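Local coordinates for uncharacterized protein (Archaeoglobus fulgidus, PDB 3LOT), which probably acts as a zinc-dependent beta-keto acid cleavage enzyme, with 3-keto-5-aminohexanoate as the likely substrate, at residues 110-115 / 162-167; 98-103 / 150-155; 221-226 / 230-235. One frame throughout, in Å; residues are numbered along the deposited sequence.

Interaction 1 of 3, residues 110-115 / 162-167; sequences EIATFN and RIFKEN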
loop_
_atom_site.group_PDB
_atom_site.type_symbol
_atom_site.label_atom_id
_atom_site.label_comp_id
_atom_site.label_asym_id
_atom_site.label_seq_id
_atom_site.Cartn_x
_atom_site.Cartn_y
_atom_site.Cartn_z
ATOM N N GLU D 110 -9.182 15.373 -31.856
ATOM C CA GLU D 110 -8.573 16.088 -30.745
ATOM C C GLU D 110 -7.861 15.156 -29.775
ATOM O O GLU D 110 -6.860 15.537 -29.178
ATOM C CB GLU D 110 -9.622 16.881 -29.963
ATOM C CG GLU D 110 -10.316 18.051 -30.730
ATOM C CD GLU D 110 -11.168 18.899 -29.808
ATOM O OE1 GLU D 110 -12.352 18.543 -29.598
ATOM O OE2 GLU D 110 -10.669 19.904 -29.260
ATOM N N ILE D 111 -8.428 13.976 -29.561
ATOM C CA ILE D 111 -7.881 13.014 -28.611
ATOM C C ILE D 111 -8.277 11.623 -29.141
ATOM O O ILE D 111 -9.327 11.458 -29.808
ATOM C CB ILE D 111 -8.405 13.342 -27.173
ATOM C CG1 ILE D 111 -7.833 12.391 -26.113
ATOM C CG2 ILE D 111 -9.983 13.361 -27.119
ATOM C CD1 ILE D 111 -7.869 12.967 -24.750
ATOM N N ALA D 112 -7.416 10.645 -28.928
ATOM C CA ALA D 112 -7.703 9.269 -29.311
ATOM C C ALA D 112 -6.995 8.296 -28.370
ATOM O O ALA D 112 -6.028 8.672 -27.703
ATOM C CB ALA D 112 -7.329 8.991 -30.718
ATOM N N THR D 113 -7.490 7.067 -28.282
ATOM C CA THR D 113 -6.935 6.184 -27.274
ATOM C C THR D 113 -5.629 5.586 -27.806
ATOM O O THR D 113 -5.443 5.474 -29.011
ATOM C CB THR D 113 -7.943 5.124 -26.754
ATOM O OG1 THR D 113 -8.370 4.245 -27.784
ATOM C CG2 THR D 113 -9.142 5.817 -26.195
ATOM N N PHE D 114 -4.755 5.221 -26.869
ATOM C CA PHE D 114 -3.360 4.867 -27.095
ATOM C C PHE D 114 -3.053 3.817 -26.023
ATOM O O PHE D 114 -2.643 4.178 -24.934
ATOM C CB PHE D 114 -2.502 6.131 -26.863
ATOM C CG PHE D 114 -1.114 6.075 -27.430
ATOM C CD1 PHE D 114 -0.186 5.206 -26.925
ATOM C CD2 PHE D 114 -0.747 6.944 -28.433
ATOM C CE1 PHE D 114 1.109 5.199 -27.410
ATOM C CE2 PHE D 114 0.543 6.976 -28.938
ATOM C CZ PHE D 114 1.505 6.102 -28.430
ATOM N N ASN D 115 -3.300 2.548 -26.357
ATOM C CA ASN D 115 -3.078 1.380 -25.479
ATOM C C ASN D 115 -1.596 0.999 -25.227
ATOM O O ASN D 115 -0.790 0.870 -26.169
ATOM C CB ASN D 115 -3.821 0.243 -26.078
ATOM C CG ASN D 115 -5.298 0.536 -26.137
ATOM O OD1 ASN D 115 -6.001 0.390 -25.118
ATOM N ND2 ASN D 115 -5.793 0.980 -27.324
ATOM N N ARG D 162 4.428 9.084 -32.904
ATOM C CA ARG D 162 4.676 9.977 -34.007
ATOM C C ARG D 162 3.452 10.338 -34.817
ATOM O O ARG D 162 3.270 11.495 -35.175
ATOM C CB ARG D 162 5.702 9.387 -34.952
ATOM C CG ARG D 162 7.116 9.421 -34.387
ATOM C CD ARG D 162 8.141 9.008 -35.476
ATOM N NE ARG D 162 8.227 7.543 -35.602
ATOM C CZ ARG D 162 8.889 6.737 -34.757
ATOM N NH1 ARG D 162 9.547 7.238 -33.702
ATOM N NH2 ARG D 162 8.882 5.410 -34.962
ATOM N N ILE D 163 2.615 9.348 -35.088
ATOM C CA ILE D 163 1.358 9.560 -35.770
ATOM C C ILE D 163 0.468 10.578 -35.031
ATOM O O ILE D 163 -0.133 11.476 -35.657
ATOM C CB ILE D 163 0.608 8.222 -35.991
ATOM C CG1 ILE D 163 1.301 7.398 -37.063
ATOM C CG2 ILE D 163 -0.828 8.492 -36.415
ATOM C CD1 ILE D 163 0.993 5.907 -37.000
ATOM N N PHE D 164 0.394 10.465 -33.706
ATOM C CA PHE D 164 -0.437 11.395 -32.923
ATOM C C PHE D 164 0.117 12.800 -33.017
ATOM O O PHE D 164 -0.627 13.754 -33.242
ATOM C CB PHE D 164 -0.544 10.951 -31.451
ATOM C CG PHE D 164 -1.617 9.933 -31.206
ATOM C CD1 PHE D 164 -1.645 8.735 -31.929
ATOM C CD2 PHE D 164 -2.610 10.154 -30.237
ATOM C CE1 PHE D 164 -2.654 7.746 -31.678
ATOM C CE2 PHE D 164 -3.597 9.184 -29.996
ATOM C CZ PHE D 164 -3.612 7.986 -30.729
ATOM N N LYS D 165 1.429 12.940 -32.887
ATOM C CA LYS D 165 2.043 14.271 -33.003
ATOM C C LYS D 165 1.825 14.887 -34.381
ATOM O O LYS D 165 1.568 16.068 -34.497
ATOM C CB LYS D 165 3.541 14.165 -32.717
ATOM C CG LYS D 165 3.877 14.083 -31.243
ATOM C CD LYS D 165 5.323 13.738 -31.036
ATOM C CE LYS D 165 5.635 13.598 -29.552
ATOM N NZ LYS D 165 7.046 13.218 -29.355
ATOM N N GLU D 166 1.957 14.090 -35.424
ATOM C CA GLU D 166 1.784 14.569 -36.818
ATOM C C GLU D 166 0.400 15.144 -37.099
ATOM O O GLU D 166 0.232 16.023 -37.911
ATOM C CB GLU D 166 2.000 13.407 -37.766
ATOM C CG GLU D 166 3.432 13.023 -37.913
ATOM C CD GLU D 166 3.625 11.665 -38.586
ATOM O OE1 GLU D 166 2.614 11.078 -39.034
ATOM O OE2 GLU D 166 4.800 11.187 -38.668
ATOM N N ASN D 167 -0.602 14.606 -36.445
ATOM C CA ASN D 167 -1.979 14.994 -36.693
ATOM C C ASN D 167 -2.550 15.788 -35.531
ATOM O O ASN D 167 -3.778 16.006 -35.454
ATOM C CB ASN D 167 -2.819 13.739 -36.962
ATOM C CG ASN D 167 -2.374 13.016 -38.215
ATOM O OD1 ASN D 167 -2.682 13.472 -39.328
ATOM N ND2 ASN D 167 -1.668 11.884 -38.057
#
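Thr113 O accepts a hydrogen bond from the hydroxyl of Thr87 and also lies at the edge of the Phe164 ring, 3.6 Å from its CZ. Ala112 O is likewise near the plane of this ring, 3.4 Å from Phe164 CE2, so two backbone oxygens of the strand border one rim of the aromatic group. Ala112 CB fills in beside them, 3.8 Å from Phe164 CE2. The ring pair is T-shaped, with Phe114 presenting its edge: its CD2 stands 3.7 Å above the Phe164 plane, over the centre of the ring, and the two planes meet at 70°. Phe114 CG lies anti to the backbone N (chi1 -163°), which carries the ring edge over Phe164. Past the ring the helix ends, and Ile163 O accepts bonds from both the N and the ND2 of Asn167, on opposite faces of the carbonyl plane. The axes of strand 111-115 and of helix residues 162-166 approach to 10.5 Å and run antiparallel at 178°. Thr113 points its side chain away from the helix and lies beside the zinc ligand His50. Helix 154-166 leads into strand 170-175, parallel neighbour of strand 111-115, in the beta-alpha-beta layering of a TIM barrel.

Interaction 2 of 3, residues 98-103 / 150-155; sequences EERAKV and FRNTFK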
loop_
_atom_site.group_PDB
_atom_site.type_symbol
_atom_site.label_atom_id
_atom_site.label_comp_id
_atom_site.label_asym_id
_atom_site.label_seq_id
_atom_site.Cartn_x
_atom_site.Cartn_y
_atom_site.Cartn_z
ATOM N N GLU D 98 -0.751 -0.317 -36.589
ATOM C CA GLU D 98 -0.617 0.455 -37.826
ATOM C C GLU D 98 -1.943 0.506 -38.664
ATOM O O GLU D 98 -2.138 1.460 -39.460
ATOM C CB GLU D 98 0.548 -0.081 -38.652
ATOM N N GLU D 99 -2.836 -0.479 -38.478
ATOM C CA GLU D 99 -4.127 -0.494 -39.200
ATOM C C GLU D 99 -5.192 0.174 -38.359
ATOM O O GLU D 99 -5.989 0.942 -38.885
ATOM C CB GLU D 99 -4.541 -1.927 -39.610
ATOM C CG GLU D 99 -5.878 -2.058 -40.379
ATOM C CD GLU D 99 -5.907 -1.341 -41.724
ATOM O OE1 GLU D 99 -4.840 -1.196 -42.352
ATOM O OE2 GLU D 99 -7.014 -0.942 -42.149
ATOM N N ARG D 100 -5.170 -0.100 -37.047
ATOM C CA ARG D 100 -6.075 0.533 -36.059
ATOM C C ARG D 100 -5.826 2.028 -35.972
ATOM O O ARG D 100 -6.764 2.837 -35.761
ATOM C CB ARG D 100 -5.830 -0.086 -34.659
ATOM C CG ARG D 100 -6.844 -1.174 -34.140
ATOM C CD ARG D 100 -6.143 -2.263 -33.241
ATOM N NE ARG D 100 -5.447 -1.620 -32.142
ATOM C CZ ARG D 100 -4.482 -2.117 -31.354
ATOM N NH1 ARG D 100 -4.010 -3.361 -31.427
ATOM N NH2 ARG D 100 -3.995 -1.302 -30.425
ATOM N N ALA D 101 -4.563 2.406 -36.176
ATOM C CA ALA D 101 -4.140 3.815 -36.038
ATOM C C ALA D 101 -4.597 4.729 -37.181
ATOM O O ALA D 101 -4.549 5.958 -37.043
ATOM C CB ALA D 101 -2.624 3.917 -35.909
ATOM N N LYS D 102 -5.058 4.150 -38.286
ATOM C CA LYS D 102 -5.365 4.939 -39.518
ATOM C C LYS D 102 -6.447 5.999 -39.348
ATOM O O LYS D 102 -6.515 6.971 -40.102
ATOM C CB LYS D 102 -5.791 4.012 -40.645
ATOM C CG LYS D 102 -4.683 3.139 -41.115
ATOM C CD LYS D 102 -5.095 2.306 -42.306
ATOM C CE LYS D 102 -3.862 1.895 -43.167
ATOM N NZ LYS D 102 -4.142 0.536 -43.762
ATOM N N VAL D 103 -7.306 5.794 -38.365
ATOM C CA VAL D 103 -8.321 6.759 -38.033
ATOM C C VAL D 103 -7.699 8.103 -37.647
ATOM O O VAL D 103 -8.324 9.124 -37.882
ATOM C CB VAL D 103 -9.277 6.213 -36.909
ATOM C CG1 VAL D 103 -8.614 6.216 -35.530
ATOM C CG2 VAL D 103 -10.550 6.998 -36.882
ATOM N N PHE D 150 -3.915 -8.821 -27.661
ATOM C CA PHE D 150 -4.118 -7.391 -27.929
ATOM C C PHE D 150 -2.743 -6.771 -27.954
ATOM O O PHE D 150 -2.133 -6.559 -26.901
ATOM C CB PHE D 150 -4.953 -6.791 -26.814
ATOM C CG PHE D 150 -5.286 -5.369 -26.979
ATOM C CD1 PHE D 150 -5.585 -4.826 -28.222
ATOM C CD2 PHE D 150 -5.362 -4.548 -25.856
ATOM C CE1 PHE D 150 -5.900 -3.459 -28.352
ATOM C CE2 PHE D 150 -5.691 -3.191 -25.954
ATOM C CZ PHE D 150 -5.952 -2.639 -27.213
ATOM N N ARG D 151 -2.264 -6.482 -29.152
ATOM C CA ARG D 151 -0.851 -6.256 -29.392
ATOM C C ARG D 151 -0.481 -4.758 -29.459
ATOM O O ARG D 151 -1.056 -3.998 -30.253
ATOM C CB ARG D 151 -0.483 -6.946 -30.708
ATOM C CG ARG D 151 1.007 -6.871 -31.099
ATOM C CD ARG D 151 1.217 -7.002 -32.589
ATOM N NE ARG D 151 2.651 -6.966 -32.878
ATOM C CZ ARG D 151 3.458 -8.016 -32.764
ATOM N NH1 ARG D 151 2.979 -9.207 -32.386
ATOM N NH2 ARG D 151 4.748 -7.884 -33.055
ATOM N N ASN D 152 0.487 -4.338 -28.645
ATOM C CA ASN D 152 0.958 -2.959 -28.675
ATOM C C ASN D 152 2.418 -2.972 -28.229
ATOM O O ASN D 152 2.717 -2.734 -27.061
ATOM C CB ASN D 152 0.099 -2.036 -27.785
ATOM C CG ASN D 152 -1.420 -2.155 -28.072
ATOM O OD1 ASN D 152 -1.944 -1.423 -28.932
ATOM N ND2 ASN D 152 -2.147 -3.049 -27.313
ATOM N N THR D 153 3.297 -3.311 -29.153
ATOM C CA THR D 153 4.704 -3.452 -28.866
ATOM C C THR D 153 5.386 -2.088 -28.737
ATOM O O THR D 153 4.808 -1.082 -29.094
ATOM C CB THR D 153 5.448 -4.209 -29.987
ATOM O OG1 THR D 153 5.489 -3.409 -31.164
ATOM C CG2 THR D 153 4.802 -5.591 -30.289
ATOM N N PHE D 154 6.596 -2.057 -28.203
ATOM C CA PHE D 154 7.294 -0.807 -28.064
ATOM C C PHE D 154 7.539 -0.194 -29.431
ATOM O O PHE D 154 7.366 1.007 -29.626
ATOM C CB PHE D 154 8.580 -0.980 -27.259
ATOM C CG PHE D 154 8.330 -1.138 -25.799
ATOM C CD1 PHE D 154 7.947 -0.063 -25.038
ATOM C CD2 PHE D 154 8.465 -2.375 -25.179
ATOM C CE1 PHE D 154 7.711 -0.198 -23.681
ATOM C CE2 PHE D 154 8.214 -2.519 -23.830
ATOM C CZ PHE D 154 7.813 -1.415 -23.078
ATOM N N LYS D 155 7.878 -1.014 -30.417
ATOM C CA LYS D 155 7.951 -0.514 -31.791
ATOM C C LYS D 155 6.624 0.087 -32.280
ATOM O O LYS D 155 6.610 1.131 -32.928
ATOM C CB LYS D 155 8.373 -1.615 -32.767
ATOM C CG LYS D 155 8.821 -1.053 -34.117
ATOM C CD LYS D 155 9.289 -2.181 -35.022
ATOM C CE LYS D 155 9.701 -1.679 -36.399
ATOM N NZ LYS D 155 9.570 -2.764 -37.459
#
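Arg100 reaches across to residues 150-152 through its guanidinium group, which does nearly all the touching. Its NH2 gives a short bond of 2.5 Å to Asn152 OD1. That bond lies in the carbonyl plane, on a lone pair, and close to the guanidinium plane, with an N-H...O angle of 153°. NH1 makes a longer one to Arg151 O, 3.2 Å, tilted out of both planes. Arg151 O and Asn152 OD1 are themselves 3.0 Å apart; since both are acceptors, the positive group between them probably offsets their mutual repulsion. Phe150 closes one face of the guanidinium: its CE1 sits 3.3 Å above that plane, offset toward the rim, with ring and guanidinium planes 35° apart. On the ring, in turn, Asn152 ND2 rests 3.6 Å above the centre of one face. The same ND2 is bonded to Gly117 O, which fixes the rotation of the amide and directs OD1 to the arginine. Bends at chi2 and chi3 (55°) of Arg100 bring the group there, and NE adds a bond to Thr87 O. The looser side begins at Arg151, which contributes its carbonyl while its partly exposed side chain runs away from Arg100 to pack on Val149 of a second subunit. Phe150 also packs on Asn115, at the end of strand 111-115, and its side chain is about 8 Å from the zinc ion and about 5 Å from an unidentified bound molecule. A helix-end arginine meeting the segment that follows strand 149-150, near the zinc, is consistent with the catalytic mouth of a TIM barrel, formed at the carboxyl ends of its strands.

Interaction 3 of 3, residues 221-226 / 230-235; sequences QTADRL and ENYTWS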
loop_
_atom_site.group_PDB
_atom_site.type_symbol
_atom_site.label_atom_id
_atom_site.label_comp_id
_atom_site.label_asym_id
_atom_site.label_seq_id
_atom_site.Cartn_x
_atom_site.Cartn_y
_atom_site.Cartn_z
ATOM N N GLN D 221 -0.805 5.455 -7.544
ATOM C CA GLN D 221 0.471 5.665 -6.817
ATOM C C GLN D 221 1.682 5.306 -7.673
ATOM O O GLN D 221 2.731 5.955 -7.586
ATOM C CB GLN D 221 0.500 4.856 -5.533
ATOM C CG GLN D 221 -0.463 5.334 -4.489
ATOM C CD GLN D 221 -0.493 4.387 -3.278
ATOM O OE1 GLN D 221 -0.157 3.202 -3.406
ATOM N NE2 GLN D 221 -0.933 4.906 -2.093
ATOM N N THR D 222 1.545 4.293 -8.531
ATOM C CA THR D 222 2.641 3.957 -9.452
ATOM C C THR D 222 2.881 5.102 -10.438
ATOM O O THR D 222 4.023 5.485 -10.701
ATOM C CB THR D 222 2.384 2.618 -10.197
ATOM O OG1 THR D 222 2.216 1.585 -9.231
ATOM C CG2 THR D 222 3.535 2.267 -11.153
ATOM N N ALA D 223 1.805 5.642 -10.996
ATOM C CA ALA D 223 1.912 6.794 -11.907
ATOM C C ALA D 223 2.537 8.020 -11.204
ATOM O O ALA D 223 3.433 8.684 -11.759
ATOM C CB ALA D 223 0.525 7.143 -12.508
ATOM N N ASP D 224 2.089 8.318 -9.991
ATOM C CA ASP D 224 2.689 9.415 -9.216
ATOM C C ASP D 224 4.203 9.239 -9.085
ATOM O O ASP D 224 4.985 10.191 -9.319
ATOM C CB ASP D 224 2.097 9.489 -7.804
ATOM C CG ASP D 224 0.685 10.047 -7.741
ATOM O OD1 ASP D 224 0.163 10.584 -8.747
ATOM O OD2 ASP D 224 0.082 9.967 -6.620
ATOM N N ARG D 225 4.637 8.033 -8.741
ATOM C CA ARG D 225 6.019 7.822 -8.392
ATOM C C ARG D 225 6.932 7.691 -9.611
ATOM O O ARG D 225 8.094 8.033 -9.530
ATOM C CB ARG D 225 6.147 6.575 -7.538
ATOM C CG ARG D 225 7.499 6.382 -6.933
ATOM C CD ARG D 225 7.500 5.108 -6.096
ATOM N NE ARG D 225 7.065 3.943 -6.868
ATOM C CZ ARG D 225 7.881 3.198 -7.648
ATOM N NH1 ARG D 225 9.179 3.508 -7.801
ATOM N NH2 ARG D 225 7.394 2.159 -8.294
ATOM N N LEU D 226 6.430 7.124 -10.704
ATOM C CA LEU D 226 7.231 7.014 -11.967
ATOM C C LEU D 226 7.190 8.262 -12.823
ATOM O O LEU D 226 8.188 8.595 -13.438
ATOM C CB LEU D 226 6.786 5.830 -12.804
ATOM C CG LEU D 226 6.840 4.481 -12.102
ATOM C CD1 LEU D 226 6.440 3.386 -13.120
ATOM C CD2 LEU D 226 8.263 4.185 -11.557
ATOM N N GLU D 230 2.720 16.170 -11.036
ATOM C CA GLU D 230 2.587 17.417 -11.786
ATOM C C GLU D 230 2.610 17.121 -13.304
ATOM O O GLU D 230 2.235 17.979 -14.083
ATOM C CB GLU D 230 3.660 18.447 -11.341
ATOM N N ASN D 231 2.959 15.882 -13.708
ATOM C CA ASN D 231 3.150 15.568 -15.116
ATOM C C ASN D 231 1.994 14.810 -15.783
ATOM O O ASN D 231 2.069 14.532 -16.967
ATOM C CB ASN D 231 4.464 14.804 -15.311
ATOM C CG ASN D 231 5.687 15.639 -14.990
ATOM O OD1 ASN D 231 6.686 15.131 -14.462
ATOM N ND2 ASN D 231 5.629 16.898 -15.299
ATOM N N TYR D 232 0.915 14.474 -15.060
ATOM C CA TYR D 232 -0.207 13.762 -15.706
ATOM C C TYR D 232 -1.554 14.071 -15.081
ATOM O O TYR D 232 -1.617 14.568 -13.969
ATOM C CB TYR D 232 0.009 12.250 -15.730
ATOM C CG TYR D 232 -0.313 11.546 -14.427
ATOM C CD1 TYR D 232 0.529 11.670 -13.310
ATOM C CD2 TYR D 232 -1.428 10.739 -14.309
ATOM C CE1 TYR D 232 0.247 11.021 -12.131
ATOM C CE2 TYR D 232 -1.728 10.077 -13.107
ATOM C CZ TYR D 232 -0.885 10.228 -12.022
ATOM O OH TYR D 232 -1.164 9.615 -10.821
ATOM N N THR D 233 -2.621 13.803 -15.840
ATOM C CA THR D 233 -3.974 13.687 -15.291
ATOM C C THR D 233 -4.505 12.281 -15.633
ATOM O O THR D 233 -3.973 11.592 -16.515
ATOM C CB THR D 233 -4.938 14.794 -15.793
ATOM O OG1 THR D 233 -5.289 14.560 -17.164
ATOM C CG2 THR D 233 -4.316 16.183 -15.631
ATOM N N TRP D 234 -5.530 11.846 -14.922
ATOM C CA TRP D 234 -6.016 10.472 -15.084
ATOM C C TRP D 234 -7.523 10.333 -14.949
ATOM O O TRP D 234 -8.190 11.113 -14.273
ATOM C CB TRP D 234 -5.325 9.525 -14.102
ATOM C CG TRP D 234 -5.594 9.832 -12.649
ATOM C CD1 TRP D 234 -5.029 10.820 -11.899
ATOM C CD2 TRP D 234 -6.474 9.118 -11.777
ATOM N NE1 TRP D 234 -5.534 10.787 -10.611
ATOM C CE2 TRP D 234 -6.402 9.733 -10.509
ATOM C CE3 TRP D 234 -7.309 8.032 -11.948
ATOM C CZ2 TRP D 234 -7.174 9.309 -9.429
ATOM C CZ3 TRP D 234 -8.010 7.561 -10.864
ATOM C CH2 TRP D 234 -7.951 8.227 -9.614
ATOM N N SER D 235 -8.020 9.315 -15.631
ATOM C CA SER D 235 -9.394 8.865 -15.570
ATOM C C SER D 235 -9.356 7.392 -15.253
ATOM O O SER D 235 -8.309 6.727 -15.332
ATOM C CB SER D 235 -10.066 9.103 -16.940
ATOM O OG SER D 235 -11.450 8.744 -16.952
#
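The CB of Tyr232 is directed toward helix 213-226, opposite Ala223, with Tyr232 CA lying 8.2 Å from Ala223 CA. At the root of the side chain, Tyr232 CB is still 6.1 Å from Ala223 CB. CG sits between the backbone N and the carbonyl carbon (chi1 80°), and from there the ring extends towards the helix. The contact tightens along its length. On one branch, CE2 comes within 3.7 Å of Ala223 CB. On the other, CE1 approaches the Ala223 backbone carbon and lies 3.4 Å from Asp224 OD1. CZ packs against Ala223 CB at 3.4 Å, a close apolar contact. The pair belongs to the beta-alpha-beta crossover made by strand 197-203, helix 213-226 and strand 232-238 of the TIM barrel; Leu199, on the first of these strands, touches both Ala223 and Tyr232. At the tip, Tyr232 OH donates to Asp224 OD1 over 2.6 Å. The hydroxyl arrives from above the carboxylate, 47° out of its plane, while the oxygen lies near the plane of the ring. Asp224 CB points away from the strand, yet the carboxylate turns back to meet the phenol, its plane 54° from that of the ring. OD2, the other oxygen, forms a salt bridge with Lys220, which is likely to favour the ionised acid. A phenylalanine in place of Tyr232 would probably leave Asp224 OD1, at this buried spot, without its hydroxyl donor and the carboxylate less firmly fixed in rotation. On the outer side of the helix, Gln221 NE2 is hydrogen-bonded to Glu214 of a third subunit, and Arg225 packs on Ala212 of a second.

Interactions 1 and 2 are neighbours, their centres 11 Å apart, and they touch where Asn115 CG lies 3.4 Å from Phe150 CZ. They share helix 154-166: the segment of interaction 2 runs into its start, its touching residues lying just before it, and interaction 1 uses its end. Their segments alternate along the chain in the order 98-103, 110-115, 150-155, 162-167. Interaction 3 follows both, about 20 Å from interaction 1 and about 24 Å from interaction 2 between centres, touching neither. Strands 111-115 and 232-238 nevertheless belong to one sheet, that of the barrel. The first two contacts lie near the zinc site; the third packs helix 213-226 on strand 232-238, away from it.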